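Local coordinates for mbSHANK1 protein (Monosiga brevicollis, PDB 6X23), which binds a GIRK3 peptide through its PDZ domain, the part of the protein present here, and may act as a receptor adaptor, at residues 63-66 with 72-75; 66-71 with 83-88. All coordinates share one frame; numbering follows the deposited sequence.

Contact 1: residues 63-66 with 72-75; sequences DRLL and DVSF
Leu66 O takes the backbone N-H of Val73 at 2.9 Å, N to O, in a nearly straight bond (175° at the hydrogen). The donor does not lie in the plane of the Leu66 carbonyl but is tilted 27° from it. Ser74 N also comes near Leu66 O, yet its hydrogen is spent on the carboxylate of Asp72: Ser74 N to Asp72 OD1 is 2.8 Å. This second bond closes an Asx turn and ties down the chain just where it leaves the short strand 71-72. Asp72 can do this because its CG stands anti to the backbone N (chi1 -178°), beside the carbonyl carbon, which brings OD1 round to the following residues. The Ser74 hydroxyl reaches toward the same OD1, though the modelled separation is too short to be trusted. Beside these polar bonds the contact is apolar. Val73 lays CG2 over the carbonyl of Leu66, 3.5 Å from Leu66 O, and the same methyl meets Leu65 CG at 3.8 Å. The two side chains cross obliquely, and both are buried. Leu65 goes on to touch Val81 and Ile85 of helix 78-87 and Phe94 of strand 91-99, so Val73 borders the hydrophobic core. On the partly exposed side, Ser74 CB comes within 4.1 Å of Leu66 O. The pairing continues the antiparallel hairpin of 64-68 with 71-72, and the Asx turn starts the link from that hairpin to helix 78-87 of the PDZ fold.

Contact 2: residues 66-71 with 83-88; sequences LELNGV and DEIKRS
Leu68 packs its two methyls against Glu84 and Ile85 of helix 78-87, and this is the tight part of the contact. Leu68 CD2 comes within 3.6 Å of Glu84 CB, the two side chains crossing at about a right angle, while Leu68 CD1 lies 3.8 Å from Ile85 CG1. A chi1 of 171°, which swings CG to the far side from the backbone N, carries the branch across to the helix; Val92 and Phe94 of strand 91-99 also touch it. Toward solvent the meeting thins to one polar bond between Asn69 and Ser88. Asn69 ND2 gives a hydrogen to Ser88 OG at 3.0 Å, nearly straight at 167°, with the hydroxyl close to the amide plane. Ser88 OG is also bonded to Val91 O, and Asn69 OD1 to Ala93 N, so the amide is held at both ends. Replacing Ser88 with an alanine is likely to leave Asn69 ND2 without this acceptor, Val91 O without its hydroxyl partner, and the Asn69 amide with one fewer bond fixing its rotation. Asn69 and Gly70 form the corners of a type I' turn from Leu68 to Val71, a tight beta hairpin packed against the helix that flanks the peptide groove of a PDZ domain.

Contacts 1 and 2 share Leu66 and draw on the same strand, 64-68, with their centres about 10 Å apart. Contact 1 fastens the chain that leaves the hairpin; contact 2 seats the hairpin's turn against the helix to which that chain leads. Their apolar parts meet: Val73 CG1 lies 3.6 Å from Leu68 CB, and Leu65 CD2 is 4.1 Å from Ile85 CD1, so one hydrophobic layer runs from strand to loop to helix. Ile85 joins this layer to the ligand, since it also packs on an apolar side chain of the bound peptide. Contact 2 thus includes part of the helix that flanks the groove, and contact 1 backs that helix through Leu65.

Contact 1: residues 63-66 with 72-75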
loop_
_atom_site.group_PDB
_atom_site.type_symbol
_atom_site.label_atom_id
_atom_site.label_comp_id
_atom_site.label_asym_id
_atom_site.label_seq_id
_atom_site.Cartn_x
_atom_site.Cartn_y
_atom_site.Cartn_z
ATOM N N ASP A 63 -3.700 -0.850 6.749
ATOM C CA ASP A 63 -4.211 -1.273 5.452
ATOM C C ASP A 63 -3.255 -2.279 4.832
ATOM O O ASP A 63 -2.050 -2.036 4.752
ATOM C CB ASP A 63 -4.378 -0.078 4.510
ATOM C CG ASP A 63 -5.588 0.772 4.827
ATOM O OD1 ASP A 63 -6.546 0.324 5.503
ATOM O OD2 ASP A 63 -5.587 1.921 4.367
ATOM N N ARG A 64 -3.799 -3.406 4.399
ATOM C CA ARG A 64 -3.024 -4.483 3.800
ATOM C C ARG A 64 -3.248 -4.490 2.296
ATOM O O ARG A 64 -4.390 -4.427 1.837
ATOM C CB ARG A 64 -3.410 -5.838 4.399
ATOM C CG ARG A 64 -2.771 -7.011 3.684
ATOM C CD ARG A 64 -2.932 -8.280 4.491
ATOM N NE ARG A 64 -4.326 -8.654 4.662
ATOM C CZ ARG A 64 -4.981 -9.406 3.795
ATOM N NH1 ARG A 64 -4.355 -9.841 2.711
ATOM N NH2 ARG A 64 -6.250 -9.722 4.011
ATOM N N LEU A 65 -2.162 -4.591 1.543
ATOM C CA LEU A 65 -2.186 -4.461 0.098
ATOM C C LEU A 65 -2.719 -5.736 -0.540
ATOM O O LEU A 65 -2.180 -6.824 -0.314
ATOM C CB LEU A 65 -0.778 -4.161 -0.399
ATOM C CG LEU A 65 -0.688 -3.714 -1.854
ATOM C CD1 LEU A 65 -1.776 -2.685 -2.195
ATOM C CD2 LEU A 65 0.684 -3.138 -2.135
ATOM N N LEU A 66 -3.772 -5.610 -1.340
ATOM C CA LEU A 66 -4.322 -6.735 -2.068
ATOM C C LEU A 66 -4.119 -6.617 -3.572
ATOM O O LEU A 66 -3.708 -7.586 -4.219
ATOM C CB LEU A 66 -5.806 -6.866 -1.757
ATOM C CG LEU A 66 -6.248 -7.722 -0.566
ATOM C CD1 LEU A 66 -5.414 -7.486 0.677
ATOM C CD2 LEU A 66 -7.714 -7.416 -0.266
ATOM N N ASP A 72 -3.666 -8.666 -8.836
ATOM C CA ASP A 72 -3.471 -9.287 -7.526
ATOM C C ASP A 72 -1.995 -9.285 -7.159
ATOM O O ASP A 72 -1.171 -9.858 -7.877
ATOM C CB ASP A 72 -4.002 -10.718 -7.535
ATOM C CG ASP A 72 -3.862 -11.400 -6.180
ATOM O OD1 ASP A 72 -3.195 -10.850 -5.266
ATOM O OD2 ASP A 72 -4.405 -12.515 -6.037
ATOM N N VAL A 73 -1.665 -8.673 -6.028
ATOM C CA VAL A 73 -0.280 -8.560 -5.585
ATOM C C VAL A 73 -0.150 -9.038 -4.150
ATOM O O VAL A 73 0.788 -8.649 -3.445
ATOM C CB VAL A 73 0.232 -7.113 -5.707
ATOM C CG1 VAL A 73 0.136 -6.631 -7.149
ATOM C CG2 VAL A 73 -0.531 -6.186 -4.754
ATOM N N SER A 74 -1.095 -9.869 -3.708
ATOM C CA SER A 74 -1.117 -10.316 -2.319
ATOM C C SER A 74 -0.049 -11.364 -2.011
ATOM O O SER A 74 0.276 -11.584 -0.842
ATOM C CB SER A 74 -2.498 -10.869 -2.005
ATOM O OG SER A 74 -2.944 -11.680 -3.083
ATOM N N PHE A 75 0.521 -11.989 -3.035
ATOM C CA PHE A 75 1.459 -13.095 -2.902
ATOM C C PHE A 75 2.833 -12.760 -3.474
ATOM O O PHE A 75 3.544 -13.648 -3.936
ATOM C CB PHE A 75 0.904 -14.329 -3.605
ATOM C CG PHE A 75 0.850 -14.193 -5.102
ATOM C CD1 PHE A 75 0.038 -13.233 -5.705
ATOM C CD2 PHE A 75 1.596 -15.031 -5.912
ATOM C CE1 PHE A 75 -0.017 -13.106 -7.089
ATOM C CE2 PHE A 75 1.538 -14.915 -7.290
ATOM C CZ PHE A 75 0.734 -13.949 -7.877
#

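Contact 2: residues 66-71 with 83-88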
loop_
_atom_site.group_PDB
_atom_site.type_symbol
_atom_site.label_atom_id
_atom_site.label_comp_id
_atom_site.label_asym_id
_atom_site.label_seq_id
_atom_site.Cartn_x
_atom_site.Cartn_y
_atom_site.Cartn_z
ATOM N N LEU A 66 -3.772 -5.610 -1.340
ATOM C CA LEU A 66 -4.322 -6.735 -2.068
ATOM C C LEU A 66 -4.119 -6.617 -3.572
ATOM O O LEU A 66 -3.708 -7.586 -4.219
ATOM C CB LEU A 66 -5.806 -6.866 -1.757
ATOM C CG LEU A 66 -6.248 -7.722 -0.566
ATOM C CD1 LEU A 66 -5.414 -7.486 0.677
ATOM C CD2 LEU A 66 -7.714 -7.416 -0.266
ATOM N N GLU A 67 -4.421 -5.465 -4.164
ATOM C CA GLU A 67 -4.289 -5.298 -5.605
ATOM C C GLU A 67 -3.569 -3.989 -5.890
ATOM O O GLU A 67 -3.789 -2.978 -5.222
ATOM C CB GLU A 67 -5.642 -5.288 -6.342
ATOM C CG GLU A 67 -6.539 -6.521 -6.151
ATOM C CD GLU A 67 -7.825 -6.431 -6.971
ATOM O OE1 GLU A 67 -8.052 -5.385 -7.628
ATOM O OE2 GLU A 67 -8.622 -7.400 -6.953
ATOM N N LEU A 68 -2.728 -4.024 -6.910
ATOM C CA LEU A 68 -1.994 -2.878 -7.413
ATOM C C LEU A 68 -2.369 -2.746 -8.877
ATOM O O LEU A 68 -2.107 -3.660 -9.661
ATOM C CB LEU A 68 -0.494 -3.104 -7.242
ATOM C CG LEU A 68 0.503 -2.145 -7.870
ATOM C CD1 LEU A 68 0.349 -0.816 -7.203
ATOM C CD2 LEU A 68 1.881 -2.690 -7.629
ATOM N N ASN A 69 -3.007 -1.637 -9.236
ATOM C CA ASN A 69 -3.469 -1.403 -10.603
ATOM C C ASN A 69 -4.254 -2.606 -11.131
ATOM O O ASN A 69 -3.979 -3.159 -12.198
ATOM C CB ASN A 69 -2.300 -1.051 -11.522
ATOM C CG ASN A 69 -1.691 0.351 -11.218
ATOM O OD1 ASN A 69 -2.336 1.227 -10.624
ATOM N ND2 ASN A 69 -0.453 0.560 -11.660
ATOM N N GLY A 70 -5.219 -3.038 -10.345
ATOM C CA GLY A 70 -6.056 -4.141 -10.769
ATOM C C GLY A 70 -5.338 -5.449 -10.966
ATOM O O GLY A 70 -5.888 -6.345 -11.610
ATOM N N VAL A 71 -4.118 -5.595 -10.444
ATOM C CA VAL A 71 -3.408 -6.872 -10.450
ATOM C C VAL A 71 -3.358 -7.386 -9.022
ATOM O O VAL A 71 -3.047 -6.626 -8.099
ATOM C CB VAL A 71 -1.990 -6.733 -11.034
ATOM C CG1 VAL A 71 -1.265 -8.058 -11.009
ATOM C CG2 VAL A 71 -2.059 -6.222 -12.436
ATOM N N ASP A 83 8.803 -1.987 -6.333
ATOM C CA ASP A 83 9.284 -1.543 -7.638
ATOM C C ASP A 83 8.129 -1.157 -8.545
ATOM O O ASP A 83 8.181 -0.118 -9.212
ATOM C CB ASP A 83 10.136 -2.627 -8.293
ATOM C CG ASP A 83 11.546 -2.682 -7.730
ATOM O OD1 ASP A 83 11.990 -1.706 -7.062
ATOM O OD2 ASP A 83 12.206 -3.718 -7.963
ATOM N N GLU A 84 7.073 -1.970 -8.569
ATOM C CA GLU A 84 5.920 -1.648 -9.398
ATOM C C GLU A 84 5.189 -0.422 -8.869
ATOM O O GLU A 84 4.664 0.387 -9.651
ATOM C CB GLU A 84 4.983 -2.854 -9.485
ATOM C CG GLU A 84 5.490 -3.954 -10.421
ATOM C CD GLU A 84 5.579 -3.500 -11.873
ATOM O OE1 GLU A 84 4.625 -3.748 -12.651
ATOM O OE2 GLU A 84 6.603 -2.885 -12.243
ATOM N N ILE A 85 5.156 -0.246 -7.555
ATOM C CA ILE A 85 4.594 0.992 -7.036
ATOM C C ILE A 85 5.384 2.190 -7.561
ATOM O O ILE A 85 4.805 3.169 -8.045
ATOM C CB ILE A 85 4.535 0.939 -5.502
ATOM C CG1 ILE A 85 3.383 0.002 -5.099
ATOM C CG2 ILE A 85 4.384 2.351 -4.949
ATOM C CD1 ILE A 85 3.228 -0.246 -3.622
ATOM N N LYS A 86 6.713 2.106 -7.540
ATOM C CA LYS A 86 7.511 3.227 -8.034
ATOM C C LYS A 86 7.388 3.407 -9.541
ATOM O O LYS A 86 7.575 4.534 -10.035
ATOM C CB LYS A 86 8.981 3.047 -7.650
ATOM C CG LYS A 86 9.196 3.028 -6.143
ATOM C CD LYS A 86 10.519 2.400 -5.771
ATOM C CE LYS A 86 11.127 3.151 -4.603
ATOM N NZ LYS A 86 12.022 2.306 -3.759
ATOM N N ARG A 87 7.067 2.325 -10.275
ATOM C CA ARG A 87 7.001 2.329 -11.727
ATOM C C ARG A 87 5.611 2.653 -12.249
ATOM O O ARG A 87 5.403 2.696 -13.482
ATOM C CB ARG A 87 7.473 0.987 -12.259
ATOM C CG ARG A 87 8.964 0.852 -12.148
ATOM C CD ARG A 87 9.448 -0.518 -12.609
ATOM N NE ARG A 87 9.187 -0.722 -14.026
ATOM C CZ ARG A 87 9.955 -0.236 -14.984
ATOM N NH1 ARG A 87 11.024 0.469 -14.639
ATOM N NH2 ARG A 87 9.664 -0.458 -16.271
ATOM N N SER A 88 4.663 2.887 -11.333
ATOM C CA SER A 88 3.272 3.110 -11.702
ATOM C C SER A 88 3.068 4.469 -12.336
ATOM O O SER A 88 2.016 4.700 -12.942
ATOM C CB SER A 88 2.371 2.971 -10.484
ATOM O OG SER A 88 1.015 3.006 -10.859
#